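Local structure of amidohydrolase (Chromobacterium violaceum, 2YB1) at residues 46-51 against 57-62; 67-72 against 203-208; 222-225 against 231-234; 235-240 against 266-271. The protein hydrolyses nucleoside 3',5'-bisphosphates to the nucleoside 5'-phosphate and orthophosphate, using three manganese ions bound in one subunit. All coordinates share one frame; numbering follows the deposited sequence.

Contact 1 of 4, residues 46-51 against 57-62; sequences AEAAAA and IPFLNG
Ala49 of the helical segment 46-51 stands closest in backbone to Phe59 of segment 57-62, their CA atoms 6.3 Å apart, and the Phe59 ring lies between helix and strand. With CG anti to the backbone N (chi1 -178°), the ring reaches out from the strand and lays one face against the helix backbone. Ala49 CA sits over this face, 4.1 Å from the centroid and 20° off the normal, a CH-pi contact, while the carbonyl carbon of Ala48 lies over the same face, also displaced toward the rim. The two methyl groups touch different parts of the ring: Ala48 CB comes to Phe59 CZ at 3.7 Å, and Ala49 CB rests by Phe59 CD2 at 3.9 Å. Helix 45-54 and strand 59-69 are the second and third elements of a beta-alpha-beta crossover that begins with strand 33-36, the repeating unit of the TIM-barrel-like PHP fold, and the contact packs the crossover helix on the strand that follows it. Alanines on the helix face let the flat ring approach the backbone itself, and no hydrogen bond crosses between the segments. Ala48 is shared with the neighbouring elements, its methyl also touching Leu36 of strand 33-36 and Ile23 of helix 19-27. Phe59 packs further along the same helix on Ala52, and its backbone is hydrogen-bonded to Leu281.

Contact 2 of 4, residues 67-72 against 203-208; sequences VSWGRH and ERLILD
Trp69, at the end of strand 59-69, makes every contact of segment 67-72 with segment 203-208, and its indole meets the helix through one polar and two apolar approaches. The hydrogen bond runs from Trp69 NE1 to Asp208 OD2, 2.9 Å long with an angle of 152° at the hydrogen. The acceptor lies in the indole plane and offers its anti lone pair, while the carboxylate is turned 77° from the ring. Within the helix, the other carboxylate oxygen is held by a salt bridge, Arg204 NH2 to Asp208 OD1 at 2.7 Å, which leaves OD2 to the indole and probably steadies the negative charge. The type II' turn from Trp69 to His72 closes the beta hairpin of strands 59-69 and 72-79 in the central sheet, and Trp69 extends from it to the helix that follows strand 186-189. Apolar contact is made mainly by Leu205: its CD1 lies over the six-membered ring of Trp69, 4.0 Å from the centroid, a CH-pi contact, and its CB touches Trp69 CH2 at 3.7 Å. Arg204 contributes its aliphatic part, CG approaching the ring edge at Trp69 CZ2, 3.9 Å away. Met197 and Leu173 also pack on the indole.

Contact 3 of 4, residues 222-225 against 231-234; sequences GSHS and KFAL
His224 and Phe232 alone touch between the loop 222-225 and the helical segment 231-234, and the loop brings the histidine into place step by step. Gly222 leaves strand 216-221 while still hydrogen-bonded through its backbone to Gly246 of the adjacent strand. Ser223 follows; its backbone N is hydrogen-bonded to Ser221 OG, and its side chain touches Asp248, a ligand of a manganese ion. The His224 side chain sets out toward the helix, and the imidazole ring is brought up to the Phe232 ring. The two planes are nearly parallel, 14° apart, but slid so far past each other that the rings barely overlap, with centroids separated by 5.3 Å. The closest pair is His224 CE1 and Phe232 CD2 at 3.9 Å; His224 NE2 lies 4.2 Å from the same CD2. In Phe232, CG stands anti to the carbonyl carbon (chi1 -64°), and this turns the phenyl group back toward the start of its helix, where the loop lies. Both imidazole nitrogens have partners beyond the two segments: ND1 is hydrogen-bonded to Val219 O and NE2 to Gly193 N. These two bonds fix the rotation of the ring, and Pro192 packs against both His224 and Phe232. Ser225 closes the loop as the N-cap of helix 226-239, its side chain capping a backbone N of the first turn. The arrangement is a strand-to-helix connection at the carboxyl end of a strand in a TIM-barrel-like PHP fold; His224 lies behind the manganese site, its side chain about 5 Å from that of ligand His191.

Contact 4 of 4, residues 235-240 against 266-271; sequences HADRHG and PPICRP
The guanidinium group of Arg270 meets Gly240 at its edge, with the carbonyl group of the glycine near the guanidinium plane. Arg270 NH2 donates to Gly240 O over 3.1 Å, a weak bond bent to 135° at the hydrogen. The arginine chain is bent at chi3 (-69°), which turns its end toward the last turn of helix 226-239. Gly240, the first residue to leave helical backbone angles, has positive phi in a Schellman motif, which swings its carbonyl away from the helical course. A turn earlier, the carboxylate of Asp237 lies against Ile268, the two side chains crossing at about a right angle. Asp237 OD1 is 3.7 Å from Ile268 CG1, which stands anti to its own backbone N at chi1 -162°. A water joins the same pair, donating to Asp237 OD1 and to Ile268 O at 2.7 Å each. Ile268 belongs to the type I turn from Pro266 to Cys269, closed by Cys269 N to Pro266 O at 3.1 Å. The loop is anchored to strand 242-246 through a backbone bond between Arg270 and Ala243. Charge pairing plays little direct part, with Asp237 OD1 6.1 Å from Arg270 NE; the polar links here are one weak bond and a water bridge, beside the packing of Ile268 on Asp237.

Overall arrangement
Contacts 3 and 4 are neighbours on helix 226-239, their centres 11 Å apart; Ala233 of contact 3 packs its CB on Cys269 SG at 3.7 Å. Contact 2 joins contact 4 through Glu203 OE1, salt-bridged to Arg238 NH1 at 3.0 Å, tying helix 199-211 to helix 226-239. Contact 1 shares strand 59-69 with contact 2 but lies on the opposite side of the chain's centre, 30 Å away between centres. Contacts 3 and 2 lie near the manganese site, the side chains of His224 and Leu205 about 10 and 12 Å from a bound ion; in contact 1, those of Phe59 and Ala48 are about 11 Å from those of His7 and His9. Contact 4 is remote from these sites.

Contact 1 of 4, residues 46-51 against 57-62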
loop_
_atom_site.group_PDB
_atom_site.type_symbol
_atom_site.label_atom_id
_atom_site.label_comp_id
_atom_site.label_asym_id
_atom_site.label_seq_id
_atom_site.Cartn_x
_atom_site.Cartn_y
_atom_site.Cartn_z
ATOM N N ALA A 46 13.867 5.376 5.963
ATOM C CA ALA A 46 15.176 5.423 6.633
ATOM C C ALA A 46 15.105 4.776 8.012
ATOM O O ALA A 46 15.989 4.002 8.400
ATOM C CB ALA A 46 15.674 6.856 6.760
ATOM N N GLU A 47 14.055 5.100 8.754
ATOM C CA GLU A 47 13.854 4.508 10.076
ATOM C C GLU A 47 13.606 2.994 9.983
ATOM O O GLU A 47 14.194 2.203 10.738
ATOM C CB GLU A 47 12.688 5.184 10.798
ATOM C CG GLU A 47 12.400 4.594 12.172
ATOM C CD GLU A 47 11.211 5.246 12.858
ATOM O OE1 GLU A 47 10.845 6.385 12.493
ATOM O OE2 GLU A 47 10.643 4.610 13.769
ATOM N N ALA A 48 12.721 2.594 9.076
ATOM C CA ALA A 48 12.435 1.172 8.888
ATOM C C ALA A 48 13.704 0.406 8.517
ATOM O O ALA A 48 13.949 -0.681 9.037
ATOM C CB ALA A 48 11.345 0.962 7.816
ATOM N N ALA A 49 14.500 0.973 7.616
ATOM C CA ALA A 49 15.750 0.332 7.189
ATOM C C ALA A 49 16.712 0.125 8.360
ATOM O O ALA A 49 17.322 -0.934 8.511
ATOM C CB ALA A 49 16.427 1.145 6.067
ATOM N N ALA A 50 16.852 1.146 9.191
ATOM C CA ALA A 50 17.726 1.049 10.348
ATOM C C ALA A 50 17.221 -0.007 11.330
ATOM O O ALA A 50 18.007 -0.776 11.907
ATOM C CB ALA A 50 17.850 2.415 11.040
ATOM N N ALA A 51 15.905 -0.029 11.534
ATOM C CA ALA A 51 15.293 -0.998 12.436
ATOM C C ALA A 51 15.462 -2.429 11.909
ATOM O O ALA A 51 15.766 -3.353 12.671
ATOM C CB ALA A 51 13.815 -0.656 12.663
ATOM N N ILE A 57 17.686 -8.212 9.430
ATOM C CA ILE A 57 16.674 -8.519 8.408
ATOM C C ILE A 57 16.885 -7.729 7.117
ATOM O O ILE A 57 16.831 -6.494 7.129
ATOM C CB ILE A 57 15.255 -8.165 8.915
ATOM C CG1 ILE A 57 14.953 -8.864 10.250
ATOM C CG2 ILE A 57 14.202 -8.493 7.851
ATOM C CD1 ILE A 57 13.717 -8.313 10.984
ATOM N N PRO A 58 17.106 -8.434 5.992
ATOM C CA PRO A 58 17.182 -7.752 4.691
ATOM C C PRO A 58 15.926 -6.925 4.420
ATOM O O PRO A 58 14.813 -7.329 4.796
ATOM C CB PRO A 58 17.280 -8.913 3.690
ATOM C CG PRO A 58 17.949 -10.006 4.474
ATOM C CD PRO A 58 17.363 -9.884 5.871
ATOM N N PHE A 59 16.111 -5.787 3.751
ATOM C CA PHE A 59 15.061 -4.791 3.625
ATOM C C PHE A 59 15.066 -4.188 2.228
ATOM O O PHE A 59 16.127 -3.982 1.633
ATOM C CB PHE A 59 15.255 -3.685 4.688
ATOM C CG PHE A 59 14.188 -2.623 4.669
ATOM C CD1 PHE A 59 12.971 -2.839 5.293
ATOM C CD2 PHE A 59 14.399 -1.408 4.017
ATOM C CE1 PHE A 59 11.974 -1.864 5.271
ATOM C CE2 PHE A 59 13.411 -0.427 3.998
ATOM C CZ PHE A 59 12.198 -0.654 4.620
ATOM N N LEU A 60 13.866 -3.924 1.711
ATOM C CA LEU A 60 13.683 -3.182 0.468
ATOM C C LEU A 60 12.906 -1.896 0.722
ATOM O O LEU A 60 11.871 -1.923 1.374
ATOM C CB LEU A 60 12.887 -4.035 -0.522
ATOM C CG LEU A 60 13.650 -5.160 -1.210
ATOM C CD1 LEU A 60 12.670 -6.207 -1.676
ATOM C CD2 LEU A 60 14.441 -4.566 -2.400
ATOM N N ASN A 61 13.403 -0.773 0.210
ATOM C CA ASN A 61 12.622 0.460 0.146
ATOM C C ASN A 61 11.340 0.268 -0.665
ATOM O O ASN A 61 11.384 -0.261 -1.777
ATOM C CB ASN A 61 13.440 1.577 -0.513
ATOM C CG ASN A 61 14.617 2.026 0.339
ATOM O OD1 ASN A 61 15.692 2.343 -0.185
ATOM N ND2 ASN A 61 14.420 2.067 1.648
ATOM N N GLY A 62 10.214 0.756 -0.152
ATOM C CA GLY A 62 8.947 0.541 -0.836
ATOM C C GLY A 62 8.028 1.737 -0.721
ATOM O O GLY A 62 8.308 2.683 0.018
#

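Contact 2 of 4, residues 67-72 against 203-208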
loop_
_atom_site.group_PDB
_atom_site.type_symbol
_atom_site.label_atom_id
_atom_site.label_comp_id
_atom_site.label_asym_id
_atom_site.label_seq_id
_atom_site.Cartn_x
_atom_site.Cartn_y
_atom_site.Cartn_z
ATOM N N VAL A 67 -3.537 5.721 -7.568
ATOM C CA VAL A 67 -3.727 5.912 -9.003
ATOM C C VAL A 67 -5.224 5.964 -9.334
ATOM O O VAL A 67 -6.016 5.186 -8.796
ATOM C CB VAL A 67 -3.044 4.758 -9.810
ATOM C CG1 VAL A 67 -3.521 4.722 -11.282
ATOM C CG2 VAL A 67 -1.528 4.889 -9.748
ATOM N N SER A 68 -5.618 6.897 -10.200
ATOM C CA SER A 68 -6.966 6.850 -10.767
ATOM C C SER A 68 -6.829 6.345 -12.193
ATOM O O SER A 68 -6.125 6.945 -13.016
ATOM C CB SER A 68 -7.651 8.220 -10.741
ATOM O OG SER A 68 -7.769 8.717 -9.418
ATOM N N TRP A 69 -7.458 5.214 -12.468
ATOM C CA TRP A 69 -7.427 4.626 -13.799
ATOM C C TRP A 69 -8.882 4.504 -14.247
ATOM O O TRP A 69 -9.639 3.670 -13.732
ATOM C CB TRP A 69 -6.744 3.252 -13.721
ATOM C CG TRP A 69 -6.622 2.483 -15.023
ATOM C CD1 TRP A 69 -5.771 2.746 -16.066
ATOM C CD2 TRP A 69 -7.343 1.303 -15.382
ATOM N NE1 TRP A 69 -5.934 1.809 -17.059
ATOM C CE2 TRP A 69 -6.890 0.909 -16.663
ATOM C CE3 TRP A 69 -8.333 0.541 -14.748
ATOM C CZ2 TRP A 69 -7.393 -0.214 -17.322
ATOM C CZ3 TRP A 69 -8.834 -0.589 -15.409
ATOM C CH2 TRP A 69 -8.362 -0.946 -16.685
ATOM N N GLY A 70 -9.283 5.334 -15.204
ATOM C CA GLY A 70 -10.701 5.450 -15.512
ATOM C C GLY A 70 -11.495 5.810 -14.260
ATOM O O GLY A 70 -11.131 6.737 -13.530
ATOM N N ARG A 71 -12.577 5.078 -14.003
ATOM C CA ARG A 71 -13.413 5.329 -12.824
ATOM C C ARG A 71 -12.885 4.607 -11.583
ATOM O O ARG A 71 -13.494 4.665 -10.513
ATOM C CB ARG A 71 -14.857 4.878 -13.082
ATOM C CG ARG A 71 -15.079 3.382 -12.852
ATOM C CD ARG A 71 -16.564 3.017 -12.784
ATOM N NE ARG A 71 -16.819 1.935 -11.830
ATOM C CZ ARG A 71 -17.011 0.663 -12.168
ATOM N NH1 ARG A 71 -16.981 0.299 -13.445
ATOM N NH2 ARG A 71 -17.236 -0.251 -11.230
ATOM N N HIS A 72 -11.760 3.914 -11.733
ATOM C CA HIS A 72 -11.241 3.061 -10.669
ATOM C C HIS A 72 -10.078 3.712 -9.946
ATOM O O HIS A 72 -9.232 4.350 -10.572
ATOM C CB HIS A 72 -10.766 1.724 -11.245
ATOM C CG HIS A 72 -11.812 1.001 -12.033
ATOM N ND1 HIS A 72 -12.681 0.095 -11.460
ATOM C CD2 HIS A 72 -12.132 1.052 -13.347
ATOM C CE1 HIS A 72 -13.494 -0.376 -12.388
ATOM N NE2 HIS A 72 -13.179 0.186 -13.542
ATOM N N GLU A 203 -7.370 -7.789 -17.244
ATOM C CA GLU A 203 -6.460 -7.930 -18.376
ATOM C C GLU A 203 -6.092 -6.575 -18.965
ATOM O O GLU A 203 -4.939 -6.330 -19.291
ATOM C CB GLU A 203 -7.074 -8.828 -19.453
ATOM C CG GLU A 203 -6.353 -8.753 -20.783
ATOM C CD GLU A 203 -5.797 -10.093 -21.220
ATOM O OE1 GLU A 203 -5.573 -10.958 -20.344
ATOM O OE2 GLU A 203 -5.589 -10.283 -22.438
ATOM N N ARG A 204 -7.086 -5.706 -19.116
ATOM C CA ARG A 204 -6.882 -4.358 -19.644
ATOM C C ARG A 204 -5.940 -3.557 -18.736
ATOM O O ARG A 204 -5.020 -2.877 -19.209
ATOM C CB ARG A 204 -8.233 -3.637 -19.757
ATOM C CG ARG A 204 -8.180 -2.313 -20.489
ATOM C CD ARG A 204 -7.732 -2.535 -21.923
ATOM N NE ARG A 204 -6.888 -1.450 -22.415
ATOM C CZ ARG A 204 -5.854 -1.616 -23.238
ATOM N NH1 ARG A 204 -5.522 -2.830 -23.672
ATOM N NH2 ARG A 204 -5.152 -0.560 -23.631
ATOM N N LEU A 205 -6.183 -3.636 -17.429
ATOM C CA LEU A 205 -5.323 -2.973 -16.451
ATOM C C LEU A 205 -3.877 -3.469 -16.552
ATOM O O LEU A 205 -2.943 -2.663 -16.575
ATOM C CB LEU A 205 -5.856 -3.182 -15.029
ATOM C CG LEU A 205 -4.960 -2.657 -13.901
ATOM C CD1 LEU A 205 -4.694 -1.136 -14.042
ATOM C CD2 LEU A 205 -5.565 -2.983 -12.530
ATOM N N ILE A 206 -3.700 -4.791 -16.606
ATOM C CA ILE A 206 -2.372 -5.392 -16.773
ATOM C C ILE A 206 -1.656 -4.923 -18.049
ATOM O O ILE A 206 -0.484 -4.536 -18.004
ATOM C CB ILE A 206 -2.427 -6.936 -16.743
ATOM C CG1 ILE A 206 -2.792 -7.428 -15.326
ATOM C CG2 ILE A 206 -1.096 -7.532 -17.218
ATOM C CD1 ILE A 206 -2.998 -8.918 -15.232
ATOM N N LEU A 207 -2.356 -4.957 -19.180
ATOM C CA LEU A 207 -1.776 -4.494 -20.442
ATOM C C LEU A 207 -1.334 -3.026 -20.372
ATOM O O LEU A 207 -0.229 -2.689 -20.793
ATOM C CB LEU A 207 -2.759 -4.704 -21.595
ATOM C CG LEU A 207 -3.021 -6.180 -21.902
ATOM C CD1 LEU A 207 -3.903 -6.339 -23.133
ATOM C CD2 LEU A 207 -1.686 -6.921 -22.089
ATOM N N ASP A 208 -2.194 -2.163 -19.834
ATOM C CA ASP A 208 -1.846 -0.755 -19.627
ATOM C C ASP A 208 -0.640 -0.613 -18.679
ATOM O O ASP A 208 0.271 0.195 -18.899
ATOM C CB ASP A 208 -3.044 -0.008 -19.021
ATOM C CG ASP A 208 -4.136 0.290 -20.040
ATOM O OD1 ASP A 208 -4.046 -0.200 -21.187
ATOM O OD2 ASP A 208 -5.082 1.028 -19.687
#

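Contact 3 of 4, residues 222-225 against 231-234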
loop_
_atom_site.group_PDB
_atom_site.type_symbol
_atom_site.label_atom_id
_atom_site.label_comp_id
_atom_site.label_asym_id
_atom_site.label_seq_id
_atom_site.Cartn_x
_atom_site.Cartn_y
_atom_site.Cartn_z
ATOM N N GLY A 222 -2.757 -10.075 2.060
ATOM C CA GLY A 222 -3.637 -10.158 3.205
ATOM C C GLY A 222 -5.071 -9.926 2.789
ATOM O O GLY A 222 -5.997 -10.351 3.480
ATOM N N SER A 223 -5.245 -9.269 1.644
ATOM C CA SER A 223 -6.566 -8.960 1.088
ATOM C C SER A 223 -7.117 -10.038 0.141
ATOM O O SER A 223 -8.182 -9.851 -0.446
ATOM C CB SER A 223 -6.538 -7.618 0.336
ATOM O OG SER A 223 -6.121 -6.544 1.169
ATOM N N HIS A 224 -6.399 -11.149 -0.017
ATOM C CA HIS A 224 -6.770 -12.153 -1.006
ATOM C C HIS A 224 -7.267 -13.440 -0.380
ATOM O O HIS A 224 -6.755 -13.879 0.650
ATOM C CB HIS A 224 -5.585 -12.478 -1.922
ATOM C CG HIS A 224 -5.396 -11.498 -3.039
ATOM N ND1 HIS A 224 -4.339 -11.573 -3.922
ATOM C CD2 HIS A 224 -6.129 -10.421 -3.415
ATOM C CE1 HIS A 224 -4.428 -10.582 -4.793
ATOM N NE2 HIS A 224 -5.509 -9.873 -4.511
ATOM N N SER A 225 -8.263 -14.051 -1.008
ATOM C CA SER A 225 -8.644 -15.394 -0.632
ATOM C C SER A 225 -7.742 -16.354 -1.392
ATOM O O SER A 225 -6.993 -15.945 -2.295
ATOM C CB SER A 225 -10.093 -15.656 -1.028
ATOM O OG SER A 225 -10.221 -15.632 -2.444
ATOM N N LYS A 231 -6.275 -17.299 -9.003
ATOM C CA LYS A 231 -6.683 -16.529 -10.171
ATOM C C LYS A 231 -5.612 -15.526 -10.604
ATOM O O LYS A 231 -5.277 -15.425 -11.778
ATOM C CB LYS A 231 -8.002 -15.816 -9.874
ATOM C CG LYS A 231 -8.555 -15.045 -11.031
ATOM C CD LYS A 231 -9.954 -14.551 -10.712
ATOM C CE LYS A 231 -9.958 -13.577 -9.561
ATOM N NZ LYS A 231 -11.351 -13.105 -9.304
ATOM N N PHE A 232 -5.046 -14.798 -9.653
ATOM C CA PHE A 232 -4.021 -13.814 -10.011
ATOM C C PHE A 232 -2.648 -14.427 -10.352
ATOM O O PHE A 232 -1.897 -13.863 -11.164
ATOM C CB PHE A 232 -3.993 -12.665 -8.991
ATOM C CG PHE A 232 -5.269 -11.889 -8.987
ATOM C CD1 PHE A 232 -5.573 -11.049 -10.048
ATOM C CD2 PHE A 232 -6.210 -12.062 -7.982
ATOM C CE1 PHE A 232 -6.776 -10.361 -10.085
ATOM C CE2 PHE A 232 -7.408 -11.372 -8.005
ATOM C CZ PHE A 232 -7.697 -10.524 -9.061
ATOM N N ALA A 233 -2.346 -15.597 -9.789
ATOM C CA ALA A 233 -1.187 -16.370 -10.245
ATOM C C ALA A 233 -1.255 -16.673 -11.750
ATOM O O ALA A 233 -0.245 -16.590 -12.454
ATOM C CB ALA A 233 -1.053 -17.669 -9.449
ATOM N N LEU A 234 -2.438 -17.047 -12.229
ATOM C CA LEU A 234 -2.659 -17.321 -13.656
ATOM C C LEU A 234 -2.594 -16.058 -14.511
ATOM O O LEU A 234 -1.976 -16.070 -15.577
ATOM C CB LEU A 234 -3.998 -18.029 -13.890
ATOM C CG LEU A 234 -4.103 -19.456 -13.343
ATOM C CD1 LEU A 234 -5.462 -20.056 -13.693
ATOM C CD2 LEU A 234 -2.957 -20.308 -13.889
#

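Contact 4 of 4, residues 235-240 against 266-271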
loop_
_atom_site.group_PDB
_atom_site.type_symbol
_atom_site.label_atom_id
_atom_site.label_comp_id
_atom_site.label_asym_id
_atom_site.label_seq_id
_atom_site.Cartn_x
_atom_site.Cartn_y
_atom_site.Cartn_z
ATOM N N HIS A 235 -3.224 -14.974 -14.052
ATOM C CA HIS A 235 -3.105 -13.684 -14.746
ATOM C C HIS A 235 -1.635 -13.316 -14.886
ATOM O O HIS A 235 -1.186 -12.884 -15.956
ATOM C CB HIS A 235 -3.821 -12.552 -13.992
ATOM C CG HIS A 235 -5.295 -12.464 -14.255
ATOM N ND1 HIS A 235 -5.815 -12.117 -15.483
ATOM C CD2 HIS A 235 -6.358 -12.623 -13.428
ATOM C CE1 HIS A 235 -7.134 -12.091 -15.411
ATOM N NE2 HIS A 235 -7.489 -12.396 -14.174
ATOM N N ALA A 236 -0.884 -13.479 -13.800
ATOM C CA ALA A 236 0.525 -13.112 -13.795
ATOM C C ALA A 236 1.293 -13.966 -14.793
ATOM O O ALA A 236 2.132 -13.462 -15.543
ATOM C CB ALA A 236 1.118 -13.251 -12.388
ATOM N N ASP A 237 0.999 -15.264 -14.816
ATOM C CA ASP A 237 1.748 -16.162 -15.692
ATOM C C ASP A 237 1.515 -15.853 -17.177
ATOM O O ASP A 237 2.453 -15.894 -17.976
ATOM C CB ASP A 237 1.434 -17.630 -15.390
ATOM C CG ASP A 237 2.315 -18.575 -16.178
ATOM O OD1 ASP A 237 3.536 -18.598 -15.912
ATOM O OD2 ASP A 237 1.795 -19.277 -17.074
ATOM N N ARG A 238 0.273 -15.538 -17.546
ATOM C CA ARG A 238 -0.055 -15.262 -18.949
ATOM C C ARG A 238 0.680 -14.032 -19.460
ATOM O O ARG A 238 0.961 -13.914 -20.651
ATOM C CB ARG A 238 -1.558 -15.046 -19.133
ATOM C CG ARG A 238 -2.429 -16.212 -18.719
ATOM C CD ARG A 238 -3.910 -15.858 -18.846
ATOM N NE ARG A 238 -4.318 -15.694 -20.240
ATOM C CZ ARG A 238 -4.313 -14.534 -20.893
ATOM N NH1 ARG A 238 -3.917 -13.427 -20.279
ATOM N NH2 ARG A 238 -4.703 -14.481 -22.161
ATOM N N HIS A 239 0.934 -13.085 -18.567
ATOM C CA HIS A 239 1.615 -11.855 -18.960
ATOM C C HIS A 239 3.097 -11.782 -18.600
ATOM O O HIS A 239 3.762 -10.786 -18.873
ATOM C CB HIS A 239 0.826 -10.653 -18.458
ATOM C CG HIS A 239 -0.559 -10.602 -19.015
ATOM N ND1 HIS A 239 -0.826 -10.167 -20.296
ATOM C CD2 HIS A 239 -1.748 -10.986 -18.492
ATOM C CE1 HIS A 239 -2.123 -10.266 -20.532
ATOM N NE2 HIS A 239 -2.706 -10.753 -19.451
ATOM N N GLY A 240 3.615 -12.838 -17.986
ATOM C CA GLY A 240 5.007 -12.848 -17.574
ATOM C C GLY A 240 5.287 -11.874 -16.443
ATOM O O GLY A 240 6.380 -11.334 -16.354
ATOM N N PRO A 266 1.878 -19.844 -5.059
ATOM C CA PRO A 266 1.662 -21.034 -5.892
ATOM C C PRO A 266 2.935 -21.370 -6.666
ATOM O O PRO A 266 3.695 -20.461 -7.003
ATOM C CB PRO A 266 0.555 -20.583 -6.858
ATOM C CG PRO A 266 -0.187 -19.514 -6.107
ATOM C CD PRO A 266 0.867 -18.798 -5.305
ATOM N N PRO A 267 3.185 -22.667 -6.923
ATOM C CA PRO A 267 4.411 -23.049 -7.642
ATOM C C PRO A 267 4.631 -22.358 -8.996
ATOM O O PRO A 267 5.798 -22.135 -9.340
ATOM C CB PRO A 267 4.258 -24.564 -7.813
ATOM C CG PRO A 267 3.451 -24.987 -6.616
ATOM C CD PRO A 267 2.458 -23.842 -6.404
ATOM N N ILE A 268 3.565 -22.008 -9.726
ATOM C CA ILE A 268 3.693 -21.361 -11.047
ATOM C C ILE A 268 4.373 -19.984 -11.002
ATOM O O ILE A 268 4.976 -19.541 -11.982
ATOM C CB ILE A 268 2.314 -21.220 -11.747
ATOM C CG1 ILE A 268 2.464 -20.967 -13.257
ATOM C CG2 ILE A 268 1.479 -20.113 -11.084
ATOM C CD1 ILE A 268 3.200 -22.082 -14.042
ATOM N N CYS A 269 4.285 -19.316 -9.855
ATOM C CA CYS A 269 4.749 -17.938 -9.743
ATOM C C CYS A 269 6.257 -17.792 -9.817
ATOM O O CYS A 269 7.005 -18.634 -9.325
ATOM C CB CYS A 269 4.248 -17.303 -8.439
ATOM S SG CYS A 269 2.447 -17.217 -8.297
ATOM N N ARG A 270 6.687 -16.696 -10.433
ATOM C CA ARG A 270 8.071 -16.263 -10.392
ATOM C C ARG A 270 8.186 -15.175 -9.337
ATOM O O ARG A 270 7.732 -14.054 -9.548
ATOM C CB ARG A 270 8.485 -15.723 -11.759
ATOM C CG ARG A 270 8.359 -16.763 -12.861
ATOM C CD ARG A 270 9.124 -16.358 -14.106
ATOM N NE ARG A 270 8.534 -15.215 -14.792
ATOM C CZ ARG A 270 9.120 -14.578 -15.804
ATOM N NH1 ARG A 270 10.315 -14.978 -16.221
ATOM N NH2 ARG A 270 8.527 -13.537 -16.387
ATOM N N PRO A 271 8.807 -15.498 -8.188
ATOM C CA PRO A 271 8.768 -14.564 -7.052
ATOM C C PRO A 271 9.517 -13.273 -7.347
ATOM O O PRO A 271 10.659 -13.305 -7.806
ATOM C CB PRO A 271 9.483 -15.332 -5.932
ATOM C CG PRO A 271 9.453 -16.768 -6.355
ATOM C CD PRO A 271 9.515 -16.746 -7.866
HETATM O O HOH W 1 4.406 -17.460 -13.664
#